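Local structure of VP1 (Polyomavirus HPyV7, 4PCH) at residues E17-Y21 against H265-R269; D51-P55 against L140-L146; E114-L118 against V190-T196. The protein builds the pentameric units of the T=7 icosahedral polyomavirus capsid and probably attaches the virion to the host cell. All blocks are in the same frame, centred on the assembly; numbering follows the deposited sequence.

Interaction 1. Residues E17-Y21 against H265-R269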
# COMPACT_ATOMS: atom_id res chain seq x y z
N GLU B 17 -2.80 -41.79 -5.76
CA GLU B 17 -4.02 -41.41 -5.03
C GLU B 17 -3.94 -41.70 -3.53
O GLU B 17 -4.38 -40.88 -2.71
CB GLU B 17 -5.28 -42.07 -5.63
CG GLU B 17 -6.22 -41.08 -6.27
CD GLU B 17 -7.45 -41.73 -6.88
OE1 GLU B 17 -8.55 -41.58 -6.30
OE2 GLU B 17 -7.32 -42.38 -7.93
N ASP B 18 -3.36 -42.84 -3.18
CA ASP B 18 -3.22 -43.21 -1.77
C ASP B 18 -2.12 -42.46 -1.00
O ASP B 18 -2.18 -42.41 0.22
CB ASP B 18 -3.01 -44.71 -1.61
CG ASP B 18 -4.25 -45.53 -2.02
OD1 ASP B 18 -5.37 -44.98 -2.09
OD2 ASP B 18 -4.07 -46.72 -2.27
N THR B 19 -1.16 -41.85 -1.67
CA THR B 19 -0.05 -41.17 -0.96
C THR B 19 -0.21 -39.63 -0.94
O THR B 19 0.70 -38.91 -0.57
CB THR B 19 1.32 -41.60 -1.53
OG1 THR B 19 1.48 -41.08 -2.86
CG2 THR B 19 1.43 -43.14 -1.54
N GLN B 20 -1.38 -39.14 -1.32
CA GLN B 20 -1.69 -37.72 -1.24
C GLN B 20 -3.02 -37.56 -0.54
O GLN B 20 -3.87 -38.42 -0.66
CB GLN B 20 -1.75 -37.11 -2.63
CG GLN B 20 -0.44 -37.18 -3.38
CD GLN B 20 -0.57 -36.68 -4.81
OE1 GLN B 20 -0.21 -35.54 -5.11
NE2 GLN B 20 -1.10 -37.52 -5.68
N TYR B 21 -3.19 -36.49 0.25
CA TYR B 21 -4.43 -36.28 0.98
C TYR B 21 -4.57 -34.80 1.22
O TYR B 21 -3.59 -34.12 1.48
CB TYR B 21 -4.43 -37.02 2.32
CG TYR B 21 -5.64 -36.81 3.21
CD1 TYR B 21 -6.84 -37.43 2.96
CD2 TYR B 21 -5.58 -35.97 4.32
CE1 TYR B 21 -7.94 -37.24 3.78
CE2 TYR B 21 -6.66 -35.79 5.15
CZ TYR B 21 -7.84 -36.41 4.87
OH TYR B 21 -8.93 -36.20 5.70
N HIS B 265 -2.63 -29.47 2.02
CA HIS B 265 -2.26 -30.52 1.09
C HIS B 265 -1.10 -31.32 1.62
O HIS B 265 -0.08 -30.76 1.98
CB HIS B 265 -1.88 -29.91 -0.24
CG HIS B 265 -2.95 -29.05 -0.81
ND1 HIS B 265 -3.79 -29.49 -1.81
CD2 HIS B 265 -3.32 -27.78 -0.54
CE1 HIS B 265 -4.63 -28.52 -2.13
NE2 HIS B 265 -4.37 -27.48 -1.36
N CYS B 266 -1.28 -32.64 1.63
CA CYS B 266 -0.30 -33.57 2.22
C CYS B 266 0.15 -34.62 1.21
O CYS B 266 -0.60 -35.02 0.33
CB CYS B 266 -0.90 -34.31 3.41
SG CYS B 266 -1.44 -33.21 4.74
N ARG B 267 1.40 -35.03 1.36
CA ARG B 267 1.97 -36.17 0.64
C ARG B 267 2.72 -37.01 1.67
O ARG B 267 2.79 -36.64 2.84
CB ARG B 267 2.92 -35.71 -0.49
CG ARG B 267 4.15 -34.97 0.01
CD ARG B 267 4.84 -34.16 -1.08
NE ARG B 267 5.92 -33.36 -0.51
CZ ARG B 267 6.44 -32.27 -1.07
NH1 ARG B 267 6.03 -31.87 -2.28
NH2 ARG B 267 7.39 -31.59 -0.43
N GLN B 268 3.26 -38.14 1.27
CA GLN B 268 4.00 -38.98 2.18
C GLN B 268 5.50 -38.79 2.04
O GLN B 268 6.01 -38.68 0.92
CB GLN B 268 3.60 -40.43 1.99
CG GLN B 268 2.16 -40.68 2.37
CD GLN B 268 1.72 -42.13 2.23
OE1 GLN B 268 2.51 -43.04 1.93
NE2 GLN B 268 0.44 -42.37 2.49
N ARG B 269 6.19 -38.85 3.16
CA ARG B 269 7.64 -38.63 3.23
C ARG B 269 8.22 -39.69 4.16
O ARG B 269 7.69 -39.91 5.25
CB ARG B 269 7.90 -37.23 3.77
CG ARG B 269 9.36 -36.84 4.00
CD ARG B 269 10.11 -36.57 2.71
NE ARG B 269 9.84 -35.22 2.23
CZ ARG B 269 10.68 -34.46 1.53
NH1 ARG B 269 10.29 -33.26 1.16
NH2 ARG B 269 11.89 -34.89 1.21
O HOH W 1 3.65 -39.09 -1.46
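Two backbone hydrogen bonds close the antiparallel pair of Tyr21 and Cys266: Tyr21 N donates to Cys266 O at 3.0 Å and Cys266 N to Tyr21 O at 2.7 Å. Here strands 9-27 and 253-271, close to the two ends of this jelly-roll portion of VP1, run side by side. Short CA-H...O contacts supplement these hydrogen bonds, with Gln20 CA 3.3 Å from Cys266 O and Arg267 CA 3.3 Å from Thr19 O. Next to the Tyr21-Cys266 pair, toward Glu17, water 1 bridges the two backbones: it accepts from Gln268 N at 2.9 Å and lies 3.1 Å from Thr19 O, within hydrogen-bonding geometry. Asp18 (phi/psi -75/-19) and Thr19 (-103/12) have non-extended backbone angles, and strand 9-27 is broken by a bulge or short loop near here. Earlier on that strand Val13 bonds to the backbone of Gln268, while Thr19 OG1 bonds with Pro14 O and Thr16 N, and Gln20 NE2 with Thr16 O. On the other side of 265-269 lies strand 79-93, whose Glu84 forms salt bridges with Arg267 and Arg269.

Packing between the segments is modest, with 285 Å² buried in all. Tyr21 and Cys266 send their side chains to the same face of the sheet, but the phenol ring leans away from residues 265-269 and rests against Leu68 and Pro69. Gln268 instead points its CA-CB bond toward residues 17-21, bringing its OE1 to 3.6 Å from the methyl CG2 of Thr19.

Interaction 2. Residues D51-P55 against L140-L146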
# COMPACT_ATOMS: atom_id res chain seq x y z
N ASP B 51 -8.77 -1.46 32.69
CA ASP B 51 -7.41 -2.01 32.67
C ASP B 51 -7.33 -3.54 32.69
O ASP B 51 -6.27 -4.07 32.96
CB ASP B 51 -6.60 -1.46 33.84
CG ASP B 51 -7.20 -1.80 35.20
OD1 ASP B 51 -8.21 -2.53 35.21
OD2 ASP B 51 -6.68 -1.35 36.23
N THR B 52 -8.43 -4.22 32.40
CA THR B 52 -8.54 -5.66 32.64
C THR B 52 -9.13 -6.38 31.47
O THR B 52 -10.21 -6.01 30.99
CB THR B 52 -9.42 -5.90 33.89
OG1 THR B 52 -8.81 -5.28 35.03
CG2 THR B 52 -9.55 -7.37 34.19
N LEU B 53 -8.41 -7.39 30.98
CA LEU B 53 -8.93 -8.31 29.99
C LEU B 53 -9.89 -9.30 30.63
O LEU B 53 -9.51 -10.00 31.54
CB LEU B 53 -7.81 -9.11 29.30
CG LEU B 53 -7.11 -8.38 28.18
CD1 LEU B 53 -6.38 -7.15 28.72
CD2 LEU B 53 -6.15 -9.35 27.50
N GLY B 54 -11.11 -9.35 30.13
CA GLY B 54 -12.13 -10.24 30.69
C GLY B 54 -12.50 -11.34 29.73
O GLY B 54 -12.50 -11.15 28.54
N PRO B 55 -12.83 -12.52 30.25
CA PRO B 55 -13.18 -13.61 29.37
C PRO B 55 -14.52 -13.29 28.66
O PRO B 55 -15.44 -12.73 29.27
CB PRO B 55 -13.30 -14.80 30.32
CG PRO B 55 -13.68 -14.20 31.61
CD PRO B 55 -13.18 -12.80 31.65
N LEU B 140 -1.61 -3.70 33.64
CA LEU B 140 -2.55 -4.45 32.80
C LEU B 140 -2.87 -5.75 33.52
O LEU B 140 -1.97 -6.52 33.84
CB LEU B 140 -2.00 -4.78 31.41
CG LEU B 140 -2.99 -5.50 30.47
CD1 LEU B 140 -4.15 -4.59 30.03
CD2 LEU B 140 -2.31 -6.08 29.24
N LYS B 141 -4.16 -5.93 33.81
CA LYS B 141 -4.64 -7.07 34.55
C LYS B 141 -5.35 -8.04 33.63
O LYS B 141 -5.88 -7.66 32.57
CB LYS B 141 -5.58 -6.61 35.66
CG LYS B 141 -4.87 -5.75 36.72
CD LYS B 141 -5.86 -4.81 37.39
CE LYS B 141 -5.19 -3.95 38.46
NZ LYS B 141 -6.16 -3.00 39.07
N VAL B 142 -5.34 -9.32 34.03
CA VAL B 142 -5.89 -10.40 33.20
C VAL B 142 -6.72 -11.33 34.08
O VAL B 142 -6.23 -11.87 35.07
CB VAL B 142 -4.75 -11.23 32.56
CG1 VAL B 142 -5.33 -12.22 31.54
CG2 VAL B 142 -3.75 -10.30 31.89
N ASN B 143 -7.98 -11.49 33.71
CA ASN B 143 -8.86 -12.40 34.43
C ASN B 143 -8.29 -13.83 34.48
O ASN B 143 -7.74 -14.32 33.49
CB ASN B 143 -10.23 -12.41 33.79
CG ASN B 143 -11.22 -13.20 34.60
OD1 ASN B 143 -11.26 -14.42 34.49
ND2 ASN B 143 -11.99 -12.53 35.44
N GLU B 144 -8.45 -14.47 35.63
CA GLU B 144 -7.87 -15.78 35.89
C GLU B 144 -8.43 -16.90 35.02
O GLU B 144 -7.82 -17.97 34.96
CB GLU B 144 -8.04 -16.15 37.37
CG GLU B 144 -7.16 -15.33 38.31
CD GLU B 144 -5.68 -15.44 37.95
OE1 GLU B 144 -5.19 -14.60 37.16
OE2 GLU B 144 -5.01 -16.38 38.44
N ALA B 145 -9.56 -16.67 34.36
CA ALA B 145 -10.09 -17.64 33.39
C ALA B 145 -9.27 -17.72 32.12
O ALA B 145 -9.38 -18.68 31.34
CB ALA B 145 -11.55 -17.32 33.07
N LEU B 146 -8.42 -16.70 31.91
CA LEU B 146 -7.56 -16.63 30.76
C LEU B 146 -6.14 -17.06 31.11
O LEU B 146 -5.72 -16.95 32.27
CB LEU B 146 -7.55 -15.18 30.22
CG LEU B 146 -8.92 -14.66 29.84
CD1 LEU B 146 -8.87 -13.18 29.51
CD2 LEU B 146 -9.53 -15.46 28.70
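Parallel pairing sets this contact apart from the antiparallel jelly roll: two strands of only two residues each, 52-53 and 141-142, run in the same direction. Their bonds alternate in the parallel manner. Lys141 N donates to Asp51 O at 2.9 Å, Leu53 N to Lys141 O at 3.0 Å, and Asn143 N to Leu53 O at 3.0 Å, so residue 141 is held through both its N and its O. At the exposed end a salt bridge joins Asp51 OD2 to Lys141 NZ at 3.3 Å, weak as a hydrogen bond, while Thr52 OG1 holds Asp51 OD1 at 2.8 Å.

The other end is shaped by a type I turn from Asn143 to Leu146, in which Asn143 OD1 accepts from Ala145 N at 2.8 Å, an Asx turn. Pro55 fits against it, with CD 3.6 Å from Asn143 CG and CB 4.2 Å from Leu146 CD2. Leu53 CD1 meets Leu140 CD1 at 3.6 Å on the apolar side. Loop residues pack on one side, Leu53 on Tyr47 and Leu173, Val142 on Leu173, and Ala99 of a neighbouring subunit packs on Leu53 and Leu140. In this helix-free chain the contact ties the connection between strands 43-46 and 62-67 to the one between strands 129-132 and 161-163.

Interaction 3. Residues E114-L118 against V190-T196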
# COMPACT_ATOMS: atom_id res chain seq x y z
N GLU B 114 -13.63 -0.29 12.81
CA GLU B 114 -12.32 0.34 12.80
C GLU B 114 -11.56 0.02 14.06
O GLU B 114 -12.14 -0.40 15.05
CB GLU B 114 -12.39 1.88 12.63
CG GLU B 114 -13.21 2.60 13.70
CD GLU B 114 -14.73 2.40 13.54
OE1 GLU B 114 -15.23 2.61 12.43
OE2 GLU B 114 -15.42 2.04 14.53
N GLY B 115 -10.26 0.25 14.01
CA GLY B 115 -9.41 0.09 15.19
C GLY B 115 -8.31 -0.93 15.01
O GLY B 115 -7.88 -1.22 13.90
N THR B 116 -7.82 -1.42 16.13
CA THR B 116 -6.63 -2.28 16.17
C THR B 116 -6.99 -3.66 15.63
O THR B 116 -8.09 -4.17 15.86
CB THR B 116 -6.07 -2.27 17.62
OG1 THR B 116 -5.41 -1.02 17.83
CG2 THR B 116 -5.08 -3.38 17.88
N GLN B 117 -6.06 -4.28 14.90
CA GLN B 117 -6.32 -5.50 14.17
C GLN B 117 -5.17 -6.50 14.34
O GLN B 117 -4.03 -6.12 14.57
CB GLN B 117 -6.48 -5.22 12.66
CG GLN B 117 -7.52 -4.16 12.33
CD GLN B 117 -7.27 -3.44 11.03
OE1 GLN B 117 -7.08 -4.06 9.97
NE2 GLN B 117 -7.34 -2.09 11.07
N LEU B 118 -5.53 -7.77 14.16
CA LEU B 118 -4.58 -8.88 14.07
C LEU B 118 -5.11 -9.89 13.09
O LEU B 118 -6.26 -10.31 13.21
CB LEU B 118 -4.38 -9.53 15.43
CG LEU B 118 -3.61 -10.86 15.47
CD1 LEU B 118 -2.17 -10.65 15.00
CD2 LEU B 118 -3.67 -11.54 16.83
N VAL B 190 -0.24 -7.08 12.50
CA VAL B 190 -0.89 -6.27 13.54
C VAL B 190 -1.05 -4.86 12.95
O VAL B 190 -0.11 -4.34 12.34
CB VAL B 190 -0.03 -6.19 14.81
CG1 VAL B 190 -0.59 -5.21 15.85
CG2 VAL B 190 0.14 -7.57 15.43
N VAL B 191 -2.20 -4.23 13.20
CA VAL B 191 -2.42 -2.85 12.84
C VAL B 191 -2.82 -2.14 14.12
O VAL B 191 -3.65 -2.65 14.86
CB VAL B 191 -3.57 -2.72 11.82
CG1 VAL B 191 -3.78 -1.27 11.46
CG2 VAL B 191 -3.24 -3.54 10.57
N GLY B 192 -2.23 -0.99 14.40
CA GLY B 192 -2.61 -0.25 15.63
C GLY B 192 -3.63 0.83 15.40
O GLY B 192 -4.35 0.83 14.42
N GLY B 193 -3.71 1.75 16.34
CA GLY B 193 -4.70 2.84 16.27
C GLY B 193 -6.10 2.44 16.72
O GLY B 193 -6.45 1.26 16.81
N GLY B 194 -6.90 3.43 17.05
CA GLY B 194 -8.25 3.17 17.49
C GLY B 194 -9.34 3.42 16.47
O GLY B 194 -10.46 2.96 16.67
N VAL B 195 -9.00 4.10 15.37
CA VAL B 195 -9.97 4.39 14.32
C VAL B 195 -9.48 3.93 12.95
O VAL B 195 -10.03 4.34 11.90
CB VAL B 195 -10.38 5.88 14.31
CG1 VAL B 195 -11.00 6.26 15.66
CG2 VAL B 195 -9.22 6.79 13.95
N THR B 196 -8.53 3.01 12.94
CA THR B 196 -7.90 2.59 11.71
C THR B 196 -8.86 1.71 10.89
O THR B 196 -9.36 0.72 11.38
CB THR B 196 -6.61 1.82 11.99
OG1 THR B 196 -5.85 2.51 13.01
CG2 THR B 196 -5.79 1.70 10.74
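At one end of the antiparallel strand pair 117-124 and 184-191 of the jelly roll, the chain leaves the sheet through the glycine run 192-194. Gln117 and Val191 form a hydrogen-bonded pair: Gln117 N donates to Val191 O at 2.9 Å, Val191 N to Gln117 O at 3.0 Å. Past the strand ends, three loop carbonyls find donors. Gly193 O accepts from Thr116 OG1 at 2.7 Å, Thr196 O from Gly115 N at 2.8 Å, and Gly192 O from Thr196 OG1 at 2.7 Å. Gln117 NE2 turns back to Gly115 O at 3.0 Å, its OE1 being engaged by Tyr119 OH, and Glu114 OE2 pairs with Arg252. Val190 and Val191 also join a strand of a neighbouring subunit, so the sheet continues across the interface of the pentamer. Leu118 CD1 touches Val190 CG2 at 3.9 Å. The backbone angles of Gly115 by themselves call for glycine; a side chain at Gly193 would be crowded, as an ideal CB would lie 2.3 Å from Thr196 OG1.

In the fold
Interactions 1 and 3 belong to the same large antiparallel sheet but lie on opposite sides of the chain's centre, their own centres about 40 Å apart. Interaction 3 is the most buried and combines strand pairing with hydrogen bonds to loop carbonyls around glycines. Interaction 1, partly buried, includes a water bridging its two segments. Interaction 2 stands apart as a two-strand parallel sheet, combining a salt bridge near the surface with leucine packing. Along the chain both 2 and 3 are nested within the loop closed by interaction 1, while their own segments alternate. Interactions 2 and 3, about 20 Å apart between centres, both meet a neighbouring subunit, one through apolar side chains, the other also through backbone pairing.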